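Serine--tRNA ligase (Pyrococcus horikoshii, PDB 2DQ0) catalyses the ATP-dependent attachment of serine to tRNA(Ser), as a homodimer of the class II aminoacyl-tRNA synthetase family. Local coordinates at residues F128-A132 / F331-P337. Sequence-based numbering, arbitrary orientation.
Sequences FWGKA and FQELEIP
The side chain of Gln332 lies along one face of the Trp129 indole, at the C-terminal end of helix 316-333. Its CB begins over the six-membered ring, 3.7 Å from Trp129 CZ2. The next carbon, CG, stands over the middle of the indole and makes a CH-pi contact, 3.5 Å from the centroid of the five-membered ring and 17° off its normal. Beyond it the chain is extended, with CD 3.5 Å from Trp129 NE1 and OE1 carried on over CD1. The amide is stacked on the indole, the two planes only 11° apart, and OE1 is hydrogen-bonded to Tyr338 OH, just past the segment, which helps hold the amide over the ring. The indole reaches this place because Trp129 CG is anti to the backbone N (chi1 -178°), which sends the ring across to the helix end. At its edge, CZ3 meets Ile336 O at 3.6 Å. On the backbone side, Pro337 CA makes a CA-H...O contact with Trp129 O at 3.2 Å, and Gly130, which has no CB, brings its CA to 3.9 Å from Pro337 CB. With only an alanine at Trp129, the aliphatic part of Gln332 would probably lose its aromatic support, leaving the amide less well fixed despite its bond to Tyr338. Glu335, with positive phi, ends the helix in a Schellman motif; Glu335 N bonds back to Gln332 O and Ile336 N to Phe331 O, and the chain turns into strand 338-342. That strand pairs antiparallel with strand 124-129, Trp129 and Tyr338 being hydrogen-bonded through their backbones and meeting ring to ring, so the contact joins the helix-to-strand turn to the neighbouring strand of the catalytic sheet, while helix 410-420 and strand 354-362 pack against Ile336 and Pro337.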
ATOM      1  N   PHE A 128      20.029  28.228   7.382  1.00 52.13           N
ATOM      2  CA  PHE A 128      20.726  27.564   6.295  1.00 50.79           C
ATOM      3  C   PHE A 128      21.824  26.693   6.859  1.00 55.87           C
ATOM      4  O   PHE A 128      22.413  27.032   7.877  1.00 55.05           O
ATOM      5  CB  PHE A 128      21.364  28.581   5.356  1.00 44.35           C
ATOM      6  CG  PHE A 128      20.397  29.540   4.753  1.00 47.26           C
ATOM      7  CD1 PHE A 128      20.034  30.694   5.433  1.00 39.49           C
ATOM      8  CD2 PHE A 128      19.875  29.307   3.480  1.00 44.62           C
ATOM      9  CE1 PHE A 128      19.169  31.609   4.857  1.00 50.71           C
ATOM     10  CE2 PHE A 128      19.011  30.211   2.890  1.00 50.43           C
ATOM     11  CZ  PHE A 128      18.654  31.372   3.577  1.00 52.34           C
ATOM     12  N   TRP A 129      22.126  25.586   6.185  1.00 56.54           N
ATOM     13  CA  TRP A 129      23.165  24.693   6.669  1.00 52.70           C
ATOM     14  C   TRP A 129      23.918  24.047   5.504  1.00 51.15           C
ATOM     15  O   TRP A 129      23.317  23.757   4.477  1.00 58.84           O
ATOM     16  CB  TRP A 129      22.519  23.607   7.551  1.00 53.09           C
ATOM     17  CG  TRP A 129      23.515  22.658   8.155  1.00 61.41           C
ATOM     18  CD1 TRP A 129      24.173  22.803   9.348  1.00 59.87           C
ATOM     19  CD2 TRP A 129      24.097  21.515   7.516  1.00 60.24           C
ATOM     20  NE1 TRP A 129      25.139  21.829   9.480  1.00 60.58           N
ATOM     21  CE2 TRP A 129      25.115  21.028   8.369  1.00 57.28           C
ATOM     22  CE3 TRP A 129      23.864  20.860   6.298  1.00 55.22           C
ATOM     23  CZ2 TRP A 129      25.898  19.920   8.043  1.00 58.03           C
ATOM     24  CZ3 TRP A 129      24.649  19.755   5.973  1.00 56.74           C
ATOM     25  CH2 TRP A 129      25.653  19.301   6.844  1.00 57.48           C
ATOM     26  N   GLY A 130      25.227  23.840   5.656  1.00 50.57           N
ATOM     27  CA  GLY A 130      26.012  23.164   4.624  1.00 47.75           C
ATOM     28  C   GLY A 130      26.717  23.945   3.526  1.00 53.22           C
ATOM     29  O   GLY A 130      26.548  25.160   3.391  1.00 57.59           O
ATOM     30  N   LYS A 131      27.517  23.232   2.733  1.00 56.70           N
ATOM     31  CA  LYS A 131      28.269  23.835   1.627  1.00 56.81           C
ATOM     32  C   LYS A 131      27.776  23.297   0.292  1.00 54.10           C
ATOM     33  O   LYS A 131      28.164  22.213  -0.154  1.00 50.95           O
ATOM     34  CB  LYS A 131      29.761  23.545   1.769  1.00 49.92           C
ATOM     35  CG  LYS A 131      30.610  24.045   0.613  1.00 65.40           C
ATOM     36  CD  LYS A 131      32.086  23.858   0.937  1.00 72.97           C
ATOM     37  CE  LYS A 131      33.003  24.420  -0.135  1.00 81.11           C
ATOM     38  NZ  LYS A 131      34.444  24.146   0.179  1.00 85.27           N
ATOM     39  N   ALA A 132      26.918  24.087  -0.337  1.00 49.53           N
ATOM     40  CA  ALA A 132      26.317  23.740  -1.609  1.00 48.96           C
ATOM     41  C   ALA A 132      27.283  23.706  -2.767  1.00 52.04           C
ATOM     42  O   ALA A 132      28.185  24.533  -2.882  1.00 55.00           O
ATOM     43  CB  ALA A 132      25.185  24.712  -1.926  1.00 48.98           C
ATOM     44  N   PHE A 331      19.437  15.148   7.955  1.00 42.31           N
ATOM     45  CA  PHE A 331      20.024  15.627   6.719  1.00 44.10           C
ATOM     46  C   PHE A 331      21.435  16.149   6.886  1.00 44.06           C
ATOM     47  O   PHE A 331      22.231  16.100   5.948  1.00 48.70           O
ATOM     48  CB  PHE A 331      19.091  16.632   6.055  1.00 38.92           C
ATOM     49  CG  PHE A 331      17.895  15.975   5.422  1.00 40.75           C
ATOM     50  CD1 PHE A 331      17.927  15.599   4.065  1.00 28.00           C
ATOM     51  CD2 PHE A 331      16.770  15.635   6.208  1.00 27.37           C
ATOM     52  CE1 PHE A 331      16.861  14.890   3.493  1.00 30.56           C
ATOM     53  CE2 PHE A 331      15.701  14.929   5.658  1.00 30.41           C
ATOM     54  CZ  PHE A 331      15.737  14.548   4.286  1.00 30.67           C
ATOM     55  N   GLN A 332      21.770  16.627   8.080  1.00 43.33           N
ATOM     56  CA  GLN A 332      23.143  17.058   8.310  1.00 47.93           C
ATOM     57  C   GLN A 332      24.041  15.808   8.307  1.00 45.07           C
ATOM     58  O   GLN A 332      25.104  15.809   7.671  1.00 49.77           O
ATOM     59  CB  GLN A 332      23.271  17.821   9.621  1.00 46.00           C
ATOM     60  CG  GLN A 332      22.557  19.149   9.586  1.00 54.27           C
ATOM     61  CD  GLN A 332      22.576  19.859  10.917  1.00 50.09           C
ATOM     62  OE1 GLN A 332      21.925  20.887  11.094  1.00 60.80           O
ATOM     63  NE2 GLN A 332      23.322  19.318  11.860  1.00 48.51           N
ATOM     64  N   GLU A 333      23.618  14.730   8.972  1.00 38.42           N
ATOM     65  CA  GLU A 333      24.435  13.510   8.963  1.00 45.96           C
ATOM     66  C   GLU A 333      24.546  12.957   7.529  1.00 50.44           C
ATOM     67  O   GLU A 333      25.573  12.394   7.130  1.00 54.28           O
ATOM     68  CB  GLU A 333      23.850  12.453   9.909  1.00 48.08           C
ATOM     69  CG  GLU A 333      23.783  12.926  11.375  1.00 65.66           C
ATOM     70  CD  GLU A 333      23.841  11.789  12.399  1.00 65.19           C
ATOM     71  OE1 GLU A 333      22.790  11.444  12.993  1.00 62.42           O
ATOM     72  OE2 GLU A 333      24.948  11.245  12.606  1.00 65.71           O
ATOM     73  N   LEU A 334      23.473  13.128   6.760  1.00 53.57           N
ATOM     74  CA  LEU A 334      23.413  12.688   5.377  1.00 50.90           C
ATOM     75  C   LEU A 334      24.234  13.651   4.505  1.00 54.14           C
ATOM     76  O   LEU A 334      24.349  13.463   3.286  1.00 49.04           O
ATOM     77  CB  LEU A 334      21.952  12.667   4.923  1.00 45.75           C
ATOM     78  CG  LEU A 334      21.265  11.318   4.732  1.00 43.26           C
ATOM     79  CD1 LEU A 334      22.032  10.248   5.415  1.00 37.02           C
ATOM     80  CD2 LEU A 334      19.848  11.380   5.235  1.00 35.55           C
ATOM     81  N   GLU A 335      24.793  14.678   5.148  1.00 53.45           N
ATOM     82  CA  GLU A 335      25.619  15.687   4.484  1.00 51.59           C
ATOM     83  C   GLU A 335      24.864  16.349   3.327  1.00 51.24           C
ATOM     84  O   GLU A 335      25.377  16.453   2.202  1.00 47.71           O
ATOM     85  CB  GLU A 335      26.915  15.052   3.958  1.00 53.29           C
ATOM     86  CG  GLU A 335      27.753  14.301   4.993  1.00 62.63           C
ATOM     87  CD  GLU A 335      28.936  13.556   4.369  1.00 77.73           C
ATOM     88  OE1 GLU A 335      29.345  12.491   4.900  1.00 79.63           O
ATOM     89  OE2 GLU A 335      29.465  14.040   3.341  1.00 86.56           O
ATOM     90  N   ILE A 336      23.643  16.796   3.606  1.00 44.28           N
ATOM     91  CA  ILE A 336      22.839  17.445   2.578  1.00 44.91           C
ATOM     92  C   ILE A 336      22.585  18.907   2.920  1.00 45.67           C
ATOM     93  O   ILE A 336      21.841  19.222   3.855  1.00 45.51           O
ATOM     94  CB  ILE A 336      21.470  16.736   2.373  1.00 44.61           C
ATOM     95  CG1 ILE A 336      21.690  15.263   1.996  1.00 47.14           C
ATOM     96  CG2 ILE A 336      20.695  17.429   1.245  1.00 42.92           C
ATOM     97  CD1 ILE A 336      22.386  15.047   0.633  1.00 44.26           C
ATOM     98  N   PRO A 337      23.199  19.823   2.161  1.00 42.05           N
ATOM     99  CA  PRO A 337      22.984  21.241   2.456  1.00 45.53           C
ATOM    100  C   PRO A 337      21.504  21.597   2.242  1.00 42.20           C
ATOM    101  O   PRO A 337      20.840  21.053   1.369  1.00 43.36           O
ATOM    102  CB  PRO A 337      23.965  21.949   1.513  1.00 39.35           C
ATOM    103  CG  PRO A 337      24.018  21.018   0.320  1.00 52.36           C
ATOM    104  CD  PRO A 337      24.006  19.627   0.941  1.00 49.49           C
TER